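Local coordinates for cupin domain protein (Microcystis aeruginosa DIANCHI905, PDB 5ZBF), which is a cupin-superfamily isomerase that binds iron(II) and 4-hydroxyphenylpyruvic acid and takes part in biosynthesis of the Choi moiety of aeruginosin, at residues F4-K9 with F22-T27; L58-K63 with D110-L115; T123-Q128 with V138-P143. One frame throughout, in Å; residues are numbered along the deposited sequence.

All three contacts are partly buried and lie in the two-cupin framework, but they join different elements. Contact 1 lays the N-terminal segment against a hairpin end by proline-aromatic packing and one bridging water. Contact 2 links two sheets of the first cupin domain mainly by aliphatic packing, lysine chain included, and it lies nearest the iron and ligand. Contact 3 is backbone pairing within one hairpin, with direct hydrogen bonds, two waters and methionine packing. Contacts 2 and 3 meet where strand 112-119 neighbours strand 126-131: Leu115 CD1 lies 3.9 Å from Met139 CE. Contact 1 touches neither, its nearest atoms being about 15 Å from those of contact 2 and about 14 Å from those of contact 3.

Contact 1 (F4-K9 with F22-T27); sequences FFPVPK and FQCQDT
Pro8 lies over one face of the Phe22 ring in a CH-pi contact, where the N-terminal segment of this two-domain cupin meets the end of strand 17-24. The evidence is positional: Pro8 CB is 3.5 Å from the centroid of the Phe22 ring, and the line between them leans only 12° from the ring normal. CB therefore sits over the middle of the ring, while Pro8 CG lies by CE1 and CZ, and CD by CE1 and CD1. The two side chains run side by side and point the same way. Phe22 CG is anti to its carbonyl carbon and beside the backbone N (chi1 -57°); the end of the side chain comes nearer to 4-9 than its base does.

The ring edge is met differently. Pro6 O lies in the ring plane, 3.4 Å from Phe22 CD1, so the same aromatic group meets a proline methylene over its face and a carbonyl oxygen at its edge. The Pro6 ring is directed at 22-27; its CG is 4.2 Å from Phe22 CD1, and its CB is 3.7 Å from Gln23 O. A looser apolar approach joins Pro6 CG to Cys24 SG at 4.4 Å. Beyond the contact, Ile182 touches both Pro6 and Phe22, and Phe5 packs on strands 166-170 and 173-177, so the N-terminal segment also reaches the second cupin half.

Past Cys24 the chain reverses through a type II' turn ending at Thr27, joining strand 17-24 to strand 27-34. The backbones of the two segments communicate through a water, which donates to Val7 O at 2.8 Å and accepts from Gln23 N at 3.0 Å.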
ATOM      1  N   PHE A   4     -15.415   2.545   5.225  1.00 24.37           N
ATOM      2  CA  PHE A   4     -14.481   1.510   5.680  1.00 23.44           C
ATOM      3  C   PHE A   4     -14.087   0.507   4.601  1.00 21.94           C
ATOM      4  O   PHE A   4     -13.021  -0.107   4.688  1.00 22.10           O
ATOM      5  CB  PHE A   4     -15.058   0.732   6.866  1.00 23.57           C
ATOM      6  CG  PHE A   4     -15.449   1.582   8.038  1.00 23.53           C
ATOM      7  CD1 PHE A   4     -14.680   2.678   8.439  1.00 25.60           C
ATOM      8  CD2 PHE A   4     -16.571   1.250   8.785  1.00 24.83           C
ATOM      9  CE1 PHE A   4     -15.047   3.439   9.538  1.00 26.41           C
ATOM     10  CE2 PHE A   4     -16.938   2.004   9.891  1.00 29.41           C
ATOM     11  CZ  PHE A   4     -16.173   3.099  10.269  1.00 28.24           C
ATOM     12  N   PHE A   5     -14.946   0.330   3.600  1.00 22.75           N
ATOM     13  CA  PHE A   5     -14.654  -0.542   2.467  1.00 23.16           C
ATOM     14  C   PHE A   5     -14.919   0.236   1.179  1.00 23.16           C
ATOM     15  O   PHE A   5     -15.932   0.036   0.505  1.00 24.74           O
ATOM     16  CB  PHE A   5     -15.480  -1.819   2.540  1.00 24.89           C
ATOM     17  CG  PHE A   5     -15.229  -2.609   3.790  1.00 25.01           C
ATOM     18  CD1 PHE A   5     -14.084  -3.390   3.910  1.00 21.38           C
ATOM     19  CD2 PHE A   5     -16.097  -2.520   4.865  1.00 25.36           C
ATOM     20  CE1 PHE A   5     -13.830  -4.105   5.074  1.00 25.35           C
ATOM     21  CE2 PHE A   5     -15.847  -3.237   6.033  1.00 26.58           C
ATOM     22  CZ  PHE A   5     -14.719  -4.027   6.128  1.00 23.60           C
ATOM     23  N   PRO A   6     -14.000   1.149   0.850  1.00 23.21           N
ATOM     24  CA  PRO A   6     -14.273   2.082  -0.246  1.00 22.21           C
ATOM     25  C   PRO A   6     -14.325   1.427  -1.629  1.00 22.20           C
ATOM     26  O   PRO A   6     -13.544   0.515  -1.929  1.00 22.52           O
ATOM     27  CB  PRO A   6     -13.124   3.089  -0.151  1.00 24.07           C
ATOM     28  CG  PRO A   6     -12.043   2.404   0.604  1.00 23.59           C
ATOM     29  CD  PRO A   6     -12.733   1.456   1.547  1.00 23.82           C
ATOM     30  N   VAL A   7     -15.256   1.900  -2.451  1.00 23.41           N
ATOM     31  CA  VAL A   7     -15.383   1.463  -3.834  1.00 25.28           C
ATOM     32  C   VAL A   7     -14.423   2.286  -4.700  1.00 23.38           C
ATOM     33  O   VAL A   7     -14.451   3.515  -4.636  1.00 25.10           O
ATOM     34  CB  VAL A   7     -16.831   1.650  -4.322  1.00 28.66           C
ATOM     35  CG1 VAL A   7     -16.958   1.269  -5.789  1.00 31.23           C
ATOM     36  CG2 VAL A   7     -17.803   0.846  -3.464  1.00 29.89           C
ATOM     37  N   PRO A   8     -13.563   1.620  -5.504  1.00 22.36           N
ATOM     38  CA  PRO A   8     -12.614   2.374  -6.317  1.00 22.23           C
ATOM     39  C   PRO A   8     -13.261   2.976  -7.557  1.00 22.73           C
ATOM     40  O   PRO A   8     -14.284   2.482  -8.030  1.00 25.56           O
ATOM     41  CB  PRO A   8     -11.577   1.325  -6.714  1.00 22.22           C
ATOM     42  CG  PRO A   8     -12.315   0.041  -6.719  1.00 24.66           C
ATOM     43  CD  PRO A   8     -13.377   0.165  -5.657  1.00 24.33           C
ATOM     44  N   LYS A   9     -12.644   4.044  -8.055  1.00 23.26           N
ATOM     45  CA  LYS A   9     -12.983   4.653  -9.329  1.00 24.00           C
ATOM     46  C   LYS A   9     -11.899   4.254 -10.337  1.00 21.26           C
ATOM     47  O   LYS A   9     -10.717   4.451 -10.066  1.00 22.90           O
ATOM     48  CB  LYS A   9     -12.996   6.184  -9.185  1.00 26.38           C
ATOM     49  CG  LYS A   9     -14.102   6.710  -8.292  1.00 36.36           C
ATOM     50  CD  LYS A   9     -14.110   8.224  -8.263  1.00 44.05           C
ATOM     51  N   PHE A  22      -8.947   4.786  -4.706  1.00 18.97           N
ATOM     52  CA  PHE A  22      -9.767   4.662  -3.517  1.00 19.58           C
ATOM     53  C   PHE A  22      -9.524   5.862  -2.597  1.00 22.05           C
ATOM     54  O   PHE A  22      -8.376   6.179  -2.272  1.00 24.25           O
ATOM     55  CB  PHE A  22      -9.394   3.437  -2.697  1.00 19.64           C
ATOM     56  CG  PHE A  22      -9.448   2.104  -3.409  1.00 19.21           C
ATOM     57  CD1 PHE A  22     -10.429   1.172  -3.084  1.00 19.94           C
ATOM     58  CD2 PHE A  22      -8.451   1.722  -4.293  1.00 18.78           C
ATOM     59  CE1 PHE A  22     -10.437  -0.082  -3.664  1.00 19.96           C
ATOM     60  CE2 PHE A  22      -8.454   0.462  -4.874  1.00 19.44           C
ATOM     61  CZ  PHE A  22      -9.449  -0.440  -4.561  1.00 21.00           C
ATOM     62  N   GLN A  23     -10.598   6.478  -2.121  1.00 21.76           N
ATOM     63  CA  GLN A  23     -10.486   7.607  -1.199  1.00 24.47           C
ATOM     64  C   GLN A  23     -10.526   7.082   0.225  1.00 25.97           C
ATOM     65  O   GLN A  23     -11.437   6.343   0.565  1.00 28.36           O
ATOM     66  CB  GLN A  23     -11.628   8.596  -1.422  1.00 33.02           C
ATOM     67  CG  GLN A  23     -11.418   9.945  -0.744  1.00 37.14           C
ATOM     68  CD  GLN A  23     -10.301  10.754  -1.385  1.00 39.97           C
ATOM     69  OE1 GLN A  23     -10.277  10.947  -2.604  1.00 45.97           O
ATOM     70  NE2 GLN A  23      -9.371  11.237  -0.563  1.00 45.18           N
ATOM     71  N   CYS A  24      -9.540   7.468   1.038  1.00 25.79           N
ATOM     72  CA  CYS A  24      -9.473   7.103   2.456  1.00 24.93           C
ATOM     73  C   CYS A  24      -9.286   8.389   3.286  1.00 25.01           C
ATOM     74  O   CYS A  24      -8.185   8.706   3.750  1.00 26.20           O
ATOM     75  CB  CYS A  24      -8.319   6.132   2.703  1.00 25.79           C
ATOM     76  SG  CYS A  24      -8.424   4.596   1.768  1.00 27.99           S
ATOM     77  N   GLN A  25     -10.383   9.121   3.449  1.00 27.72           N
ATOM     78  CA  GLN A  25     -10.364  10.480   3.987  1.00 29.18           C
ATOM     79  C   GLN A  25      -9.319  11.332   3.258  1.00 28.94           C
ATOM     80  O   GLN A  25      -9.494  11.600   2.074  1.00 35.43           O
ATOM     81  CB  GLN A  25     -10.205  10.466   5.509  0.70 24.40           C
ATOM     82  CG  GLN A  25     -11.489  10.038   6.197  0.50 25.78           C
ATOM     83  CD  GLN A  25     -11.403  10.035   7.718  0.50 26.52           C
ATOM     84  OE1 GLN A  25     -10.452  10.544   8.313  0.50 32.34           O
ATOM     85  NE2 GLN A  25     -12.406   9.453   8.350  0.50 29.27           N
ATOM     86  N   ASP A  26      -8.231  11.731   3.918  1.00 29.77           N
ATOM     87  CA  ASP A  26      -7.267  12.638   3.281  1.00 32.86           C
ATOM     88  C   ASP A  26      -6.121  11.907   2.583  1.00 29.40           C
ATOM     89  O   ASP A  26      -5.181  12.544   2.092  1.00 31.69           O
ATOM     90  CB  ASP A  26      -6.724  13.652   4.292  1.00 34.09           C
ATOM     91  CG  ASP A  26      -7.794  14.587   4.809  1.00 41.07           C
ATOM     92  OD1 ASP A  26      -8.734  14.915   4.052  1.00 45.75           O
ATOM     93  OD2 ASP A  26      -7.692  15.002   5.978  1.00 46.83           O
ATOM     94  N   THR A  27      -6.206  10.580   2.532  1.00 26.04           N
ATOM     95  CA  THR A  27      -5.253   9.765   1.808  1.00 23.45           C
ATOM     96  C   THR A  27      -5.943   9.132   0.598  1.00 24.49           C
ATOM     97  O   THR A  27      -7.068   8.643   0.697  1.00 26.36           O
ATOM     98  CB  THR A  27      -4.711   8.644   2.712  1.00 27.31           C
ATOM     99  OG1 THR A  27      -4.211   9.219   3.921  1.00 29.63           O
ATOM    100  CG2 THR A  27      -3.604   7.853   2.024  1.00 31.58           C
TER
HETATM  101  O   HOH W   1     -13.236   5.504  -3.141  1.00 29.85           O

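Contact 2 (L58-K63 with D110-L115); sequences LELYIK and DVVLTL
Leu60 is the first residue of 58-63 to meet 110-115, and it does so through one methyl. Its CG stands anti to the backbone N (chi1 170°), and CD2 ends 3.8 Å from Val112 CG2, with Val111 O at the same separation from Leu60 CD2. The two side chains slide past each other in opposite directions. A single branch on each makes the apolar contact. Leu60 also touches His76 and Phe86, which places it in the packed interior of the domain.

Two residues on, Ile62 again points its side chain at the other segment. The branch nearest Val111 is CG2, 3.8 Å from Val111 CG2, while Ile62 CD1 approaches Val111 CG1 at 4.0 Å. Thus Ile62 uses two methyls where Leu60 uses one, and Val111 answers with both of its own.

Lys63 closes the run beyond the strand. Its chain, extended beyond CG, crosses obliquely over Val111, with Lys63 CE 3.6 Å from Val111 CG1; the aliphatic part of the lysine packs against this methyl.

The backbones stay well apart, the nearest CA atoms being Ile62 and Val111 at 7.7 Å, which identifies packing between sheets and not strand pairing. Strand 57-62 pairs with 65-70 and 84-87, the latter carrying the iron ligand His84, whereas 112-119 neighbours 74-78. Such packing of strand 57-62 on the start of strand 112-119 and the residue before it is consistent with the two facing sheets of a cupin beta-barrel, here in the first cupin domain.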
ATOM      1  N   LEU A  58      10.021  -2.218 -11.536  1.00 20.83           N
ATOM      2  CA  LEU A  58       9.917  -0.818 -11.912  1.00 19.89           C
ATOM      3  C   LEU A  58      11.261  -0.155 -11.651  1.00 20.37           C
ATOM      4  O   LEU A  58      12.030  -0.610 -10.796  1.00 22.89           O
ATOM      5  CB  LEU A  58       8.800  -0.165 -11.105  1.00 24.44           C
ATOM      6  CG  LEU A  58       8.067   1.072 -11.606  1.00 23.85           C
ATOM      7  CD1 LEU A  58       7.497   0.893 -13.007  1.00 20.83           C
ATOM      8  CD2 LEU A  58       6.963   1.429 -10.620  1.00 21.94           C
ATOM      9  N   GLU A  59      11.570   0.872 -12.437  1.00 20.92           N
ATOM     10  CA  GLU A  59      12.724   1.712 -12.199  1.00 22.98           C
ATOM     11  C   GLU A  59      12.226   3.096 -11.838  1.00 21.14           C
ATOM     12  O   GLU A  59      11.446   3.715 -12.592  1.00 22.52           O
ATOM     13  CB  GLU A  59      13.609   1.792 -13.433  1.00 27.63           C
ATOM     14  CG  GLU A  59      14.321   0.498 -13.761  1.00 31.52           C
ATOM     15  CD  GLU A  59      15.185   0.612 -14.997  1.00 40.17           C
ATOM     16  OE1 GLU A  59      14.827   1.378 -15.921  1.00 47.40           O
ATOM     17  OE2 GLU A  59      16.223  -0.074 -15.043  1.00 47.64           O
ATOM     18  N   LEU A  60      12.689   3.568 -10.687  1.00 22.44           N
ATOM     19  CA  LEU A  60      12.370   4.892 -10.165  1.00 22.31           C
ATOM     20  C   LEU A  60      13.428   5.926 -10.602  1.00 22.43           C
ATOM     21  O   LEU A  60      14.628   5.737 -10.399  1.00 24.52           O
ATOM     22  CB  LEU A  60      12.298   4.834  -8.633  1.00 21.43           C
ATOM     23  CG  LEU A  60      12.202   6.161  -7.870  1.00 23.57           C
ATOM     24  CD1 LEU A  60      10.849   6.804  -8.081  1.00 24.91           C
ATOM     25  CD2 LEU A  60      12.451   5.933  -6.387  1.00 27.84           C
ATOM     26  N   TYR A  61      12.951   7.021 -11.189  1.00 23.37           N
ATOM     27  CA  TYR A  61      13.774   8.158 -11.591  1.00 25.74           C
ATOM     28  C   TYR A  61      13.459   9.289 -10.630  1.00 26.23           C
ATOM     29  O   TYR A  61      12.351   9.828 -10.630  1.00 29.01           O
ATOM     30  CB  TYR A  61      13.436   8.564 -13.021  1.00 27.18           C
ATOM     31  CG  TYR A  61      13.998   7.625 -14.061  1.00 28.02           C
ATOM     32  CD1 TYR A  61      14.997   8.036 -14.933  1.00 31.68           C
ATOM     33  CD2 TYR A  61      13.522   6.323 -14.177  1.00 26.78           C
ATOM     34  CE1 TYR A  61      15.514   7.174 -15.895  1.00 36.60           C
ATOM     35  CE2 TYR A  61      14.028   5.454 -15.130  1.00 28.26           C
ATOM     36  CZ  TYR A  61      15.022   5.881 -15.985  1.00 33.36           C
ATOM     37  OH  TYR A  61      15.523   5.013 -16.931  1.00 40.77           O
ATOM     38  N   ILE A  62      14.431   9.625  -9.792  1.00 25.68           N
ATOM     39  CA  ILE A  62      14.231  10.603  -8.725  1.00 30.11           C
ATOM     40  C   ILE A  62      15.593  11.159  -8.307  1.00 32.38           C
ATOM     41  O   ILE A  62      16.576  10.426  -8.280  1.00 31.28           O
ATOM     42  CB  ILE A  62      13.478   9.959  -7.531  1.00 29.43           C
ATOM     43  CG1 ILE A  62      12.890  11.024  -6.605  1.00 31.26           C
ATOM     44  CG2 ILE A  62      14.373   8.985  -6.776  1.00 28.55           C
ATOM     45  CD1 ILE A  62      11.926  10.471  -5.575  1.00 33.25           C
ATOM     46  N   LYS A  63      15.658  12.457  -8.023  1.00 36.10           N
ATOM     47  CA  LYS A  63      16.915  13.102  -7.617  1.00 42.60           C
ATOM     48  C   LYS A  63      18.115  12.717  -8.501  1.00 45.56           C
ATOM     49  O   LYS A  63      19.176  12.342  -7.992  1.00 50.30           O
ATOM     50  CB  LYS A  63      17.229  12.773  -6.150  1.00 42.87           C
ATOM     51  CG  LYS A  63      16.074  13.045  -5.201  1.00 48.81           C
ATOM     52  CD  LYS A  63      16.513  13.050  -3.746  1.00 50.42           C
ATOM     53  CE  LYS A  63      15.326  13.304  -2.827  1.00 57.71           C
ATOM     54  NZ  LYS A  63      15.666  13.166  -1.381  1.00 58.47           N
ATOM     55  N   ASP A 110      15.400   8.695   2.864  1.00 35.44           N
ATOM     56  CA  ASP A 110      15.671   7.759   1.780  1.00 30.31           C
ATOM     57  C   ASP A 110      14.565   7.816   0.734  1.00 29.26           C
ATOM     58  O   ASP A 110      13.388   7.923   1.096  1.00 33.59           O
ATOM     59  CB  ASP A 110      15.778   6.340   2.347  1.00 32.20           C
ATOM     60  CG  ASP A 110      16.806   6.231   3.453  1.00 41.41           C
ATOM     61  OD1 ASP A 110      18.015   6.158   3.148  1.00 47.98           O
ATOM     62  OD2 ASP A 110      16.404   6.218   4.635  1.00 48.35           O
ATOM     63  N   VAL A 111      14.945   7.749  -0.551  1.00 27.03           N
ATOM     64  CA  VAL A 111      13.975   7.633  -1.661  1.00 24.02           C
ATOM     65  C   VAL A 111      13.515   6.187  -1.917  1.00 23.75           C
ATOM     66  O   VAL A 111      12.486   5.959  -2.572  1.00 24.69           O
ATOM     67  CB  VAL A 111      14.496   8.243  -2.994  1.00 22.93           C
ATOM     68  CG1 VAL A 111      14.745   9.742  -2.840  1.00 27.75           C
ATOM     69  CG2 VAL A 111      15.752   7.540  -3.504  1.00 25.27           C
ATOM     70  N   VAL A 112      14.278   5.213  -1.418  1.00 22.21           N
ATOM     71  CA  VAL A 112      13.842   3.813  -1.467  1.00 21.06           C
ATOM     72  C   VAL A 112      14.080   3.171  -0.102  1.00 23.06           C
ATOM     73  O   VAL A 112      15.158   3.294   0.460  1.00 24.48           O
ATOM     74  CB  VAL A 112      14.552   2.996  -2.569  1.00 23.30           C
ATOM     75  CG1 VAL A 112      14.098   1.536  -2.556  1.00 24.85           C
ATOM     76  CG2 VAL A 112      14.265   3.593  -3.934  1.00 23.48           C
ATOM     77  N   LEU A 113      13.037   2.530   0.421  1.00 21.04           N
ATOM     78  CA  LEU A 113      13.115   1.748   1.654  1.00 21.68           C
ATOM     79  C   LEU A 113      12.874   0.289   1.314  1.00 23.51           C
ATOM     80  O   LEU A 113      12.295  -0.023   0.280  1.00 24.59           O
ATOM     81  CB  LEU A 113      12.072   2.219   2.663  1.00 23.28           C
ATOM     82  CG  LEU A 113      12.206   3.658   3.166  1.00 29.30           C
ATOM     83  CD1 LEU A 113      10.969   4.022   3.980  1.00 31.85           C
ATOM     84  CD2 LEU A 113      13.488   3.830   3.958  1.00 33.50           C
ATOM     85  N   THR A 114      13.330  -0.609   2.181  1.00 23.30           N
ATOM     86  CA  THR A 114      13.177  -2.031   1.926  1.00 21.53           C
ATOM     87  C   THR A 114      12.629  -2.709   3.170  1.00 23.30           C
ATOM     88  O   THR A 114      13.056  -2.427   4.279  1.00 25.80           O
ATOM     89  CB  THR A 114      14.496  -2.677   1.462  1.00 25.78           C
ATOM     90  OG1 THR A 114      14.925  -2.054   0.242  1.00 24.32           O
ATOM     91  CG2 THR A 114      14.313  -4.171   1.213  1.00 26.28           C
ATOM     92  N   LEU A 115      11.659  -3.585   2.964  1.00 21.72           N
ATOM     93  CA  LEU A 115      11.051  -4.350   4.048  1.00 24.14           C
ATOM     94  C   LEU A 115      12.088  -5.282   4.648  1.00 25.01           C
ATOM     95  O   LEU A 115      12.901  -5.852   3.926  1.00 24.90           O
ATOM     96  CB  LEU A 115       9.874  -5.185   3.527  1.00 21.81           C
ATOM     97  CG  LEU A 115       8.660  -4.471   2.929  1.00 23.69           C
ATOM     98  CD1 LEU A 115       7.702  -5.505   2.342  1.00 23.37           C
ATOM     99  CD2 LEU A 115       7.964  -3.625   3.982  1.00 27.51           C
TER

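Contact 3 (T123-Q128 with V138-P143); sequences THLPCQ and VMMKIP
Gln128 and Met139 form an antiparallel hydrogen-bonded pair in the beta hairpin of strands 126-131 and 135-142, which in this bicupin chain is flanked by strands 112-119 and 201-208. Two straight bonds define the pair: Gln128 N donates to Met139 O at 2.8 Å with an angle of 171° at the hydrogen, and Met139 N returns a bond to Gln128 O, also at 2.8 Å. The N-to-C directions of 126-128 and 138-142 differ by 146°, short of exactly antiparallel, as in a twisted hairpin.

Toward Pro126 the backbones separate and water takes over. Pro126 O accepts from two waters: one in turn accepts from Lys141 N, and the other donates to Lys141 O.

On the face bearing Cys127 and Met140, their CB atoms are 3.8 Å apart, and Cys127 CB also lies 3.8 Å from Val138 CG1. Met140 then bends at chi3 (-65°), and its CE comes to rest 3.6 Å from Leu125 CD1, the two side chains crossing at about a right angle. Thr123 meets the same methyl tip to tip. Its OG1 accepts from Leu125 N in an ST turn and is also hydrogen-bonded to Asp120, which fixes the group facing the methionine. Leu125 goes on to reach Pro143, its CD1 being 4.0 Å from Pro143 CD, so it ties the loop before the first strand to the end of the second.

Gln128 and Met139 occupy the other face, side by side and pointing the same way, where Leu115 packs on both; at their ends Gln128 OE1 lies 3.6 Å from Met139 CE.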
ATOM      1  N   THR A 123      -0.618  -9.101  16.784  1.00 50.93           N
ATOM      2  CA  THR A 123      -0.774 -10.550  16.620  1.00 47.21           C
ATOM      3  C   THR A 123       0.430 -11.367  17.089  1.00 44.19           C
ATOM      4  O   THR A 123       0.301 -12.567  17.314  1.00 51.52           O
ATOM      5  CB  THR A 123      -0.985 -10.927  15.141  1.00 46.96           C
ATOM      6  OG1 THR A 123       0.188 -10.591  14.394  1.00 40.42           O
ATOM      7  CG2 THR A 123      -2.202 -10.221  14.558  1.00 52.61           C
ATOM      8  N   HIS A 124       1.594 -10.726  17.188  1.00 45.18           N
ATOM      9  CA  HIS A 124       2.877 -11.409  17.439  1.00 40.85           C
ATOM     10  C   HIS A 124       3.285 -12.382  16.322  1.00 43.00           C
ATOM     11  O   HIS A 124       4.130 -13.261  16.536  1.00 52.36           O
ATOM     12  CB  HIS A 124       2.884 -12.116  18.803  0.50 29.03           C
ATOM     13  CG  HIS A 124       2.366 -11.269  19.920  0.50 30.37           C
ATOM     14  ND1 HIS A 124       3.006 -10.121  20.335  0.50 33.25           N
ATOM     15  CD2 HIS A 124       1.271 -11.394  20.704  0.50 31.64           C
ATOM     16  CE1 HIS A 124       2.327  -9.576  21.328  0.50 32.61           C
ATOM     17  NE2 HIS A 124       1.273 -10.333  21.576  0.50 34.60           N
ATOM     18  N   LEU A 125       2.703 -12.213  15.134  1.00 38.45           N
ATOM     19  CA  LEU A 125       3.074 -13.012  13.974  1.00 39.62           C
ATOM     20  C   LEU A 125       4.294 -12.406  13.302  1.00 38.86           C
ATOM     21  O   LEU A 125       4.475 -11.187  13.341  1.00 41.68           O
ATOM     22  CB  LEU A 125       1.938 -13.053  12.950  1.00 35.13           C
ATOM     23  CG  LEU A 125       0.680 -13.832  13.333  1.00 38.33           C
ATOM     24  CD1 LEU A 125      -0.467 -13.452  12.409  1.00 38.09           C
ATOM     25  CD2 LEU A 125       0.944 -15.329  13.295  1.00 40.11           C
ATOM     26  N   PRO A 126       5.127 -13.251  12.668  1.00 35.43           N
ATOM     27  CA  PRO A 126       6.233 -12.745  11.864  1.00 35.72           C
ATOM     28  C   PRO A 126       5.730 -11.860  10.718  1.00 34.50           C
ATOM     29  O   PRO A 126       4.686 -12.130  10.132  1.00 35.35           O
ATOM     30  CB  PRO A 126       6.900 -14.013  11.315  1.00 39.87           C
ATOM     31  CG  PRO A 126       5.919 -15.119  11.521  1.00 41.51           C
ATOM     32  CD  PRO A 126       5.064 -14.724  12.676  1.00 38.69           C
ATOM     33  N   CYS A 127       6.473 -10.803  10.423  1.00 30.84           N
ATOM     34  CA  CYS A 127       6.105  -9.894   9.349  1.00 26.85           C
ATOM     35  C   CYS A 127       7.364  -9.334   8.708  1.00 30.93           C
ATOM     36  O   CYS A 127       8.471  -9.605   9.142  1.00 30.96           O
ATOM     37  CB  CYS A 127       5.226  -8.761   9.878  1.00 28.68           C
ATOM     38  SG  CYS A 127       6.079  -7.583  10.956  1.00 34.57           S
ATOM     39  N   GLN A 128       7.179  -8.579   7.635  1.00 27.51           N
ATOM     40  CA  GLN A 128       8.250  -7.788   7.094  1.00 24.26           C
ATOM     41  C   GLN A 128       7.718  -6.368   7.058  1.00 25.80           C
ATOM     42  O   GLN A 128       6.584  -6.140   6.626  1.00 30.16           O
ATOM     43  CB  GLN A 128       8.596  -8.250   5.692  1.00 28.45           C
ATOM     44  CG  GLN A 128       8.876  -9.737   5.586  1.00 36.14           C
ATOM     45  CD  GLN A 128       9.767 -10.052   4.413  1.00 45.50           C
ATOM     46  OE1 GLN A 128       9.289 -10.307   3.306  1.00 55.32           O
ATOM     47  NE2 GLN A 128      11.076 -10.008   4.639  1.00 48.79           N
ATOM     48  N   VAL A 138       3.571  -2.827   6.576  1.00 20.54           N
ATOM     49  CA  VAL A 138       3.720  -4.154   7.160  1.00 22.26           C
ATOM     50  C   VAL A 138       3.133  -5.172   6.195  1.00 21.19           C
ATOM     51  O   VAL A 138       2.000  -5.027   5.775  1.00 22.71           O
ATOM     52  CB  VAL A 138       2.980  -4.253   8.509  1.00 22.28           C
ATOM     53  CG1 VAL A 138       3.204  -5.626   9.142  1.00 24.96           C
ATOM     54  CG2 VAL A 138       3.435  -3.131   9.434  1.00 24.42           C
ATOM     55  N   MET A 139       3.915  -6.186   5.843  1.00 19.45           N
ATOM     56  CA  MET A 139       3.441  -7.316   5.040  1.00 20.04           C
ATOM     57  C   MET A 139       3.572  -8.560   5.904  1.00 21.42           C
ATOM     58  O   MET A 139       4.613  -8.779   6.517  1.00 24.71           O
ATOM     59  CB  MET A 139       4.295  -7.483   3.787  1.00 22.15           C
ATOM     60  CG  MET A 139       3.784  -8.540   2.819  1.00 24.43           C
ATOM     61  SD  MET A 139       4.652  -8.577   1.234  1.00 29.55           S
ATOM     62  CE  MET A 139       6.291  -9.100   1.719  1.00 33.35           C
ATOM     63  N   MET A 140       2.528  -9.377   5.943  1.00 20.48           N
ATOM     64  CA  MET A 140       2.524 -10.529   6.836  1.00 22.25           C
ATOM     65  C   MET A 140       1.574 -11.609   6.375  1.00 24.35           C
ATOM     66  O   MET A 140       0.546 -11.321   5.770  1.00 24.45           O
ATOM     67  CB  MET A 140       2.122 -10.086   8.235  1.00 25.51           C
ATOM     68  CG  MET A 140       0.701  -9.580   8.345  1.00 29.49           C
ATOM     69  SD  MET A 140       0.403  -8.837   9.953  1.00 38.38           S
ATOM     70  CE  MET A 140       0.571 -10.251  11.028  1.00 37.25           C
ATOM     71  N   LYS A 141       1.918 -12.851   6.701  1.00 23.44           N
ATOM     72  CA  LYS A 141       1.055 -13.981   6.393  1.00 24.19           C
ATOM     73  C   LYS A 141       0.085 -14.181   7.540  1.00 25.39           C
ATOM     74  O   LYS A 141       0.502 -14.269   8.706  1.00 29.98           O
ATOM     75  CB  LYS A 141       1.873 -15.250   6.161  1.00 27.01           C
ATOM     76  CG  LYS A 141       2.502 -15.298   4.785  0.70 28.18           C
ATOM     77  CD  LYS A 141       2.941 -16.701   4.393  0.50 29.91           C
ATOM     78  CE  LYS A 141       2.930 -16.880   2.883  0.50 27.60           C
ATOM     79  NZ  LYS A 141       4.040 -16.150   2.218  0.50 29.51           N
ATOM     80  N   ILE A 142      -1.198 -14.224   7.206  1.00 24.03           N
ATOM     81  CA  ILE A 142      -2.258 -14.572   8.150  1.00 26.48           C
ATOM     82  C   ILE A 142      -2.525 -16.062   7.959  1.00 25.70           C
ATOM     83  O   ILE A 142      -3.082 -16.454   6.942  1.00 26.01           O
ATOM     84  CB  ILE A 142      -3.561 -13.781   7.881  1.00 24.41           C
ATOM     85  CG1 ILE A 142      -3.298 -12.261   7.812  1.00 23.10           C
ATOM     86  CG2 ILE A 142      -4.610 -14.103   8.946  1.00 25.71           C
ATOM     87  CD1 ILE A 142      -2.684 -11.661   9.063  1.00 29.18           C
ATOM     88  N   PRO A 143      -2.121 -16.907   8.928  1.00 24.87           N
ATOM     89  CA  PRO A 143      -2.299 -18.350   8.708  1.00 28.99           C
ATOM     90  C   PRO A 143      -3.758 -18.786   8.551  1.00 25.50           C
ATOM     91  O   PRO A 143      -4.657 -18.133   9.069  1.00 25.87           O
ATOM     92  CB  PRO A 143      -1.701 -18.972   9.975  1.00 32.34           C
ATOM     93  CG  PRO A 143      -0.775 -17.936  10.514  1.00 33.73           C
ATOM     94  CD  PRO A 143      -1.428 -16.626  10.197  1.00 29.89           C
TER
HETATM   95  O   HOH W   2       4.739 -13.248   7.492  1.00 44.28           O
HETATM   96  O   HOH W   3       3.056 -14.464   9.720  1.00 44.51           O